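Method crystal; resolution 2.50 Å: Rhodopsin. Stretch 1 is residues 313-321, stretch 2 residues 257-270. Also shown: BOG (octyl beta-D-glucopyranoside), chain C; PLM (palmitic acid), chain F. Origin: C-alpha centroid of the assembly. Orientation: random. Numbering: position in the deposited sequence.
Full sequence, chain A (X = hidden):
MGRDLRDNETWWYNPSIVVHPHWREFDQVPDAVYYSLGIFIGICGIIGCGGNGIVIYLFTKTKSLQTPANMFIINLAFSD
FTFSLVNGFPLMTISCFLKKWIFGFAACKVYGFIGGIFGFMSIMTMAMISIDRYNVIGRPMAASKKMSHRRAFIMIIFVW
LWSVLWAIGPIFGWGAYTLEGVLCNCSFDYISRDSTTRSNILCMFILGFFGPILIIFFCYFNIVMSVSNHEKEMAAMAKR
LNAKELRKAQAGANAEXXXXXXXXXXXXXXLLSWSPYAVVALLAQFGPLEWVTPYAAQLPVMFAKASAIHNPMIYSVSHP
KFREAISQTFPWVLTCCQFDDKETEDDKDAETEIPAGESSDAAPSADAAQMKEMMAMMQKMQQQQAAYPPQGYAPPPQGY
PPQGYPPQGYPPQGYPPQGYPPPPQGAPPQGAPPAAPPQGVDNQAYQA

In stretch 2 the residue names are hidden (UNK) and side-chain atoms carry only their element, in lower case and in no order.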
# COMPACT_ATOMS: atom_id res chain seq x y z
N MET A 313 9.46 -6.40 0.14
CA MET A 313 10.03 -7.46 0.95
C MET A 313 9.07 -8.65 1.01
O MET A 313 9.50 -9.81 1.00
CB MET A 313 10.36 -6.95 2.35
CG MET A 313 11.25 -5.70 2.33
SD MET A 313 11.95 -5.22 3.93
CE MET A 313 10.63 -4.18 4.60
N ILE A 314 7.77 -8.39 1.08
CA ILE A 314 6.79 -9.46 1.12
C ILE A 314 6.91 -10.28 -0.17
O ILE A 314 6.98 -11.51 -0.14
CB ILE A 314 5.35 -8.90 1.25
CG1 ILE A 314 5.20 -8.14 2.57
CG2 ILE A 314 4.33 -10.03 1.23
CD1 ILE A 314 3.85 -7.43 2.73
N TYR A 315 6.96 -9.57 -1.30
CA TYR A 315 7.08 -10.20 -2.62
C TYR A 315 8.33 -11.07 -2.70
O TYR A 315 8.27 -12.20 -3.19
CB TYR A 315 7.21 -9.14 -3.71
CG TYR A 315 6.03 -8.21 -3.89
CD1 TYR A 315 6.23 -6.86 -4.20
CD2 TYR A 315 4.72 -8.67 -3.83
CE1 TYR A 315 5.17 -6.00 -4.45
CE2 TYR A 315 3.64 -7.82 -4.09
CZ TYR A 315 3.88 -6.49 -4.39
OH TYR A 315 2.83 -5.65 -4.65
N SER A 316 9.45 -10.54 -2.22
CA SER A 316 10.72 -11.25 -2.29
C SER A 316 10.79 -12.58 -1.56
O SER A 316 11.66 -13.40 -1.84
CB SER A 316 11.86 -10.35 -1.80
OG SER A 316 11.83 -10.19 -0.40
N VAL A 317 9.87 -12.82 -0.63
CA VAL A 317 9.86 -14.08 0.12
C VAL A 317 8.71 -15.00 -0.24
O VAL A 317 8.66 -16.13 0.25
CB VAL A 317 9.78 -13.84 1.65
CG1 VAL A 317 10.96 -13.03 2.11
CG2 VAL A 317 8.48 -13.14 2.00
N SER A 318 7.80 -14.54 -1.09
CA SER A 318 6.64 -15.37 -1.45
C SER A 318 6.24 -15.33 -2.91
O SER A 318 5.36 -16.08 -3.32
CB SER A 318 5.43 -14.96 -0.62
OG SER A 318 5.03 -13.65 -0.99
N HIS A 319 6.85 -14.46 -3.69
CA HIS A 319 6.48 -14.38 -5.10
C HIS A 319 7.51 -15.10 -5.97
O HIS A 319 8.60 -14.59 -6.21
CB HIS A 319 6.37 -12.91 -5.51
CG HIS A 319 5.60 -12.71 -6.77
ND1 HIS A 319 6.00 -13.25 -7.98
CD2 HIS A 319 4.45 -12.05 -7.01
CE1 HIS A 319 5.11 -12.93 -8.91
NE2 HIS A 319 4.16 -12.21 -8.35
N PRO A 320 7.16 -16.30 -6.47
CA PRO A 320 8.03 -17.13 -7.32
C PRO A 320 8.63 -16.45 -8.55
O PRO A 320 9.85 -16.30 -8.63
CB PRO A 320 7.14 -18.32 -7.68
CG PRO A 320 5.77 -17.73 -7.68
CD PRO A 320 5.80 -16.86 -6.43
N LYS A 321 7.81 -16.05 -9.51
CA LYS A 321 8.35 -15.41 -10.70
C LYS A 321 9.23 -14.23 -10.33
O LYS A 321 10.32 -14.06 -10.87
CB LYS A 321 7.23 -14.94 -11.64
CG LYS A 321 6.70 -16.03 -12.55
CD LYS A 321 5.59 -15.52 -13.46
CE LYS A 321 5.07 -16.62 -14.36
NZ LYS A 321 3.96 -16.16 -15.24
N UNK A 257 -3.97 -18.84 -6.78
CA UNK A 257 -4.31 -18.83 -5.37
C UNK A 257 -3.18 -18.22 -4.56
O UNK A 257 -3.41 -17.39 -3.68
c UNK A 257 -5.05 -20.35 -3.42
c UNK A 257 -6.19 -18.42 -1.80
c UNK A 257 -4.58 -20.26 -4.87
s UNK A 257 -6.64 -19.52 -3.11
N UNK A 258 -1.95 -18.62 -4.87
CA UNK A 258 -0.79 -18.09 -4.15
C UNK A 258 -0.72 -16.57 -4.25
O UNK A 258 -0.45 -15.89 -3.25
c UNK A 258 4.43 -19.54 -2.40
c UNK A 258 2.99 -18.92 -4.31
n UNK A 258 4.08 -18.69 -3.36
c UNK A 258 0.51 -18.69 -4.69
c UNK A 258 1.68 -18.38 -3.79
n UNK A 258 3.81 -20.70 -2.28
n UNK A 258 5.43 -19.23 -1.58
N UNK A 259 -0.95 -16.04 -5.45
CA UNK A 259 -0.91 -14.60 -5.66
C UNK A 259 -2.04 -13.93 -4.88
O UNK A 259 -1.85 -12.84 -4.31
c UNK A 259 0.18 -14.25 -8.09
c UNK A 259 1.23 -13.32 -7.52
c UNK A 259 -1.04 -14.27 -7.15
c UNK A 259 0.75 -15.64 -8.27
N UNK A 260 -3.21 -14.57 -4.86
CA UNK A 260 -4.35 -14.03 -4.14
C UNK A 260 -3.96 -13.94 -2.67
O UNK A 260 -4.24 -12.94 -2.00
c UNK A 260 -5.55 -14.93 -4.31
N UNK A 261 -3.32 -14.99 -2.18
CA UNK A 261 -2.87 -15.02 -0.81
C UNK A 261 -1.96 -13.80 -0.59
O UNK A 261 -2.20 -12.99 0.30
c UNK A 261 -2.99 -17.50 -0.22
c UNK A 261 -2.94 -19.93 0.46
c UNK A 261 -2.16 -18.78 -0.16
c UNK A 261 -2.10 -16.31 -0.53
n UNK A 261 -4.23 -20.18 -0.26
N UNK A 262 -0.93 -13.67 -1.42
CA UNK A 262 -0.02 -12.54 -1.33
C UNK A 262 -0.79 -11.23 -1.17
O UNK A 262 -0.53 -10.45 -0.24
c UNK A 262 1.67 -13.70 -2.79
c UNK A 262 0.87 -12.41 -2.59
c UNK A 262 1.82 -11.24 -2.44
c UNK A 262 2.46 -13.71 -4.08
N UNK A 263 -1.73 -10.99 -2.09
CA UNK A 263 -2.54 -9.78 -2.08
C UNK A 263 -3.10 -9.48 -0.71
O UNK A 263 -3.11 -8.33 -0.26
o UNK A 263 -3.28 -10.24 -4.34
c UNK A 263 -3.72 -9.93 -3.04
N UNK A 264 -3.59 -10.53 -0.04
CA UNK A 264 -4.17 -10.40 1.28
C UNK A 264 -3.13 -10.00 2.31
O UNK A 264 -3.40 -9.18 3.19
c UNK A 264 -4.78 -11.93 3.21
c UNK A 264 -6.33 -11.67 1.24
c UNK A 264 -4.87 -11.71 1.70
c UNK A 264 -7.10 -12.95 1.50
N UNK A 265 -1.93 -10.57 2.22
CA UNK A 265 -0.91 -10.20 3.20
C UNK A 265 -0.52 -8.73 3.09
O UNK A 265 -0.35 -8.06 4.11
c UNK A 265 1.38 -10.66 4.11
c UNK A 265 0.02 -12.52 3.20
c UNK A 265 0.36 -11.06 3.05
N UNK A 266 -0.39 -8.21 1.87
CA UNK A 266 -0.01 -6.82 1.70
C UNK A 266 -1.14 -5.91 2.13
O UNK A 266 -0.91 -4.79 2.61
c UNK A 266 0.42 -6.52 0.23
c UNK A 266 1.60 -7.42 -0.16
c UNK A 266 -0.75 -6.74 -0.73
c UNK A 266 -0.39 -6.45 -2.19
N UNK A 267 -2.38 -6.39 1.99
CA UNK A 267 -3.54 -5.62 2.42
C UNK A 267 -3.52 -5.61 3.96
O UNK A 267 -3.71 -4.57 4.59
c UNK A 267 -6.04 -5.71 2.71
c UNK A 267 -5.05 -5.93 0.47
c UNK A 267 -4.86 -6.25 1.93
N UNK A 268 -3.27 -6.77 4.55
CA UNK A 268 -3.23 -6.88 6.00
C UNK A 268 -2.15 -5.97 6.53
O UNK A 268 -2.30 -5.35 7.58
c UNK A 268 -2.91 -8.32 6.42
o UNK A 268 -3.62 -9.24 5.61
N UNK A 269 -1.05 -5.89 5.79
CA UNK A 269 0.08 -5.06 6.16
C UNK A 269 -0.35 -3.60 6.22
O UNK A 269 -0.10 -2.88 7.20
o UNK A 269 2.29 -3.01 3.33
c UNK A 269 2.38 -4.33 5.32
c UNK A 269 1.22 -5.27 5.15
c UNK A 269 2.20 -3.04 4.56
n UNK A 269 1.94 -1.96 5.28
N UNK A 270 -1.04 -3.17 5.16
CA UNK A 270 -1.52 -1.80 5.06
C UNK A 270 -2.42 -1.45 6.24
O UNK A 270 -2.18 -0.47 6.95
c UNK A 270 -2.31 1.96 2.52
c UNK A 270 -2.29 -1.62 3.75
c UNK A 270 -3.46 2.46 3.13
c UNK A 270 -4.25 1.63 3.92
c UNK A 270 -2.72 -0.22 3.50
c UNK A 270 -3.88 0.30 4.10
c UNK A 270 -1.95 0.63 2.71
C1 BOG C . -0.59 -14.21 -13.78
O1 BOG C . -1.24 -13.69 -12.70
C2 BOG C . 0.10 -15.39 -13.15
O2 BOG C . 1.04 -15.01 -12.07
C3 BOG C . 0.78 -15.96 -14.30
O3 BOG C . 1.40 -17.06 -13.74
C4 BOG C . -0.27 -16.34 -15.42
O4 BOG C . 0.37 -16.89 -16.53
C5 BOG C . -0.92 -15.15 -16.00
O5 BOG C . -1.57 -14.60 -14.86
C6 BOG C . -1.99 -15.52 -17.11
O6 BOG C . -2.61 -14.24 -17.67
C1' BOG C . -1.04 -12.32 -12.93
C2' BOG C . -2.00 -11.75 -12.02
C3' BOG C . -1.14 -10.86 -11.19
C4' BOG C . -1.76 -11.01 -9.91
C5' BOG C . -1.19 -9.90 -9.11
C6' BOG C . -1.26 -10.46 -7.79
C7' BOG C . -0.62 -9.39 -7.00
C8' BOG C . -0.10 -10.13 -5.90
C1 PLM F . 14.35 -12.05 1.59
O2 PLM F . 13.50 -11.89 0.72
C2 PLM F . 14.73 -10.86 2.49
C3 PLM F . 15.21 -9.62 1.73
C4 PLM F . 15.92 -8.67 2.67
C5 PLM F . 15.14 -7.40 2.86
C6 PLM F . 15.88 -6.49 3.79
C7 PLM F . 15.11 -6.33 5.09
C8 PLM F . 15.82 -5.40 6.08
C9 PLM F . 14.82 -4.69 6.98
CA PLM F . 15.19 -4.82 8.44
CB PLM F . 13.98 -4.57 9.31
CC PLM F . 14.38 -4.18 10.72
CD PLM F . 13.16 -3.93 11.57
CE PLM F . 13.18 -4.82 12.79
CF PLM F . 12.05 -5.83 12.77
CG PLM F . 12.08 -6.74 14.01

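Position 257 has three carbons and a sulfur, unbranched, with the sulfur third and a terminal carbon beyond it; this is Met257, which lies out of reach of stretch 1. Position 258 carries three carbons, a nitrogen, then a carbon bearing two further nitrogens. The chain nitrogen lies 2.9 Å from Ser318 O. The guanidinium identifies Arg258, and the N-H...O angle of 170° at NE makes this a nearly linear hydrogen bond, with the carbonyl near the guanidinium plane.

At 259, four carbons fork at the second, and one end meets the His319 ring: Leu259, its CD1 3.2 Å from His319 NE2. A lone carbon at 260 gives Ala260, without contact. Four carbons in a row ending in nitrogen at 261 define Lys261, also out of reach.

Position 262 shows four carbons forked at the first, one arm two carbons long, touching Tyr315, Ser318 and His319: Ile262. It points toward stretch 1. Its CG2 is 4.1 Å from Tyr315 CD2, at the ring edge, and its CD1 is 3.9 Å from His319 CD2 and 3.8 Å from Ser318 O.

One carbon and one oxygen at 263 indicate Ser263, pointing away; its OG donates to Leu259 O at 3.0 Å and lies 3.5 Å from C8' of the octyl glucoside. Position 264 repeats the four-carbon, first-forked pattern; this is Ile264, exposed on the surface. At 265, one carbon carries two more and meets Ile314, hence Val265, whose CG1 is 4.2 Å from Ile314 CG2.

Position 266 again has four carbons forked at the first with one longer arm, against Ile314 and Tyr315: Ile266. Its CG2 packs 3.7 Å from Ile314 CD1, and its CD1 lies 4.1 Å from Tyr315 OH. At 267, three carbons branched at the first give Val267; at 268, one carbon plus one oxygen give Ser268; neither touches stretch 1. Position 269 has three carbons, the third bearing one oxygen and one nitrogen, and touches Ile314: Gln269, whose CB is 4.2 Å from Ile314 CD1. At 270, a carbon followed by a six-carbon ring is Phe270, out of reach.

The contact joins two nearly antiparallel helices, with N-to-C directions 151° apart and axes 10.6 Å apart at closest approach. Toward-pointing side chains at 258, 262, 265, 266 and 269 recur at helical spacing and form one stripe. Ile314 and Tyr315 pack against its apolar part, while Arg258 NE donates to Ser318 O. The stretches bury 492 Å² in total, through apolar packing and a single cross-stretch hydrogen bond.

Stretch 2, residues 257-270: MRLAKISIVIVSQF
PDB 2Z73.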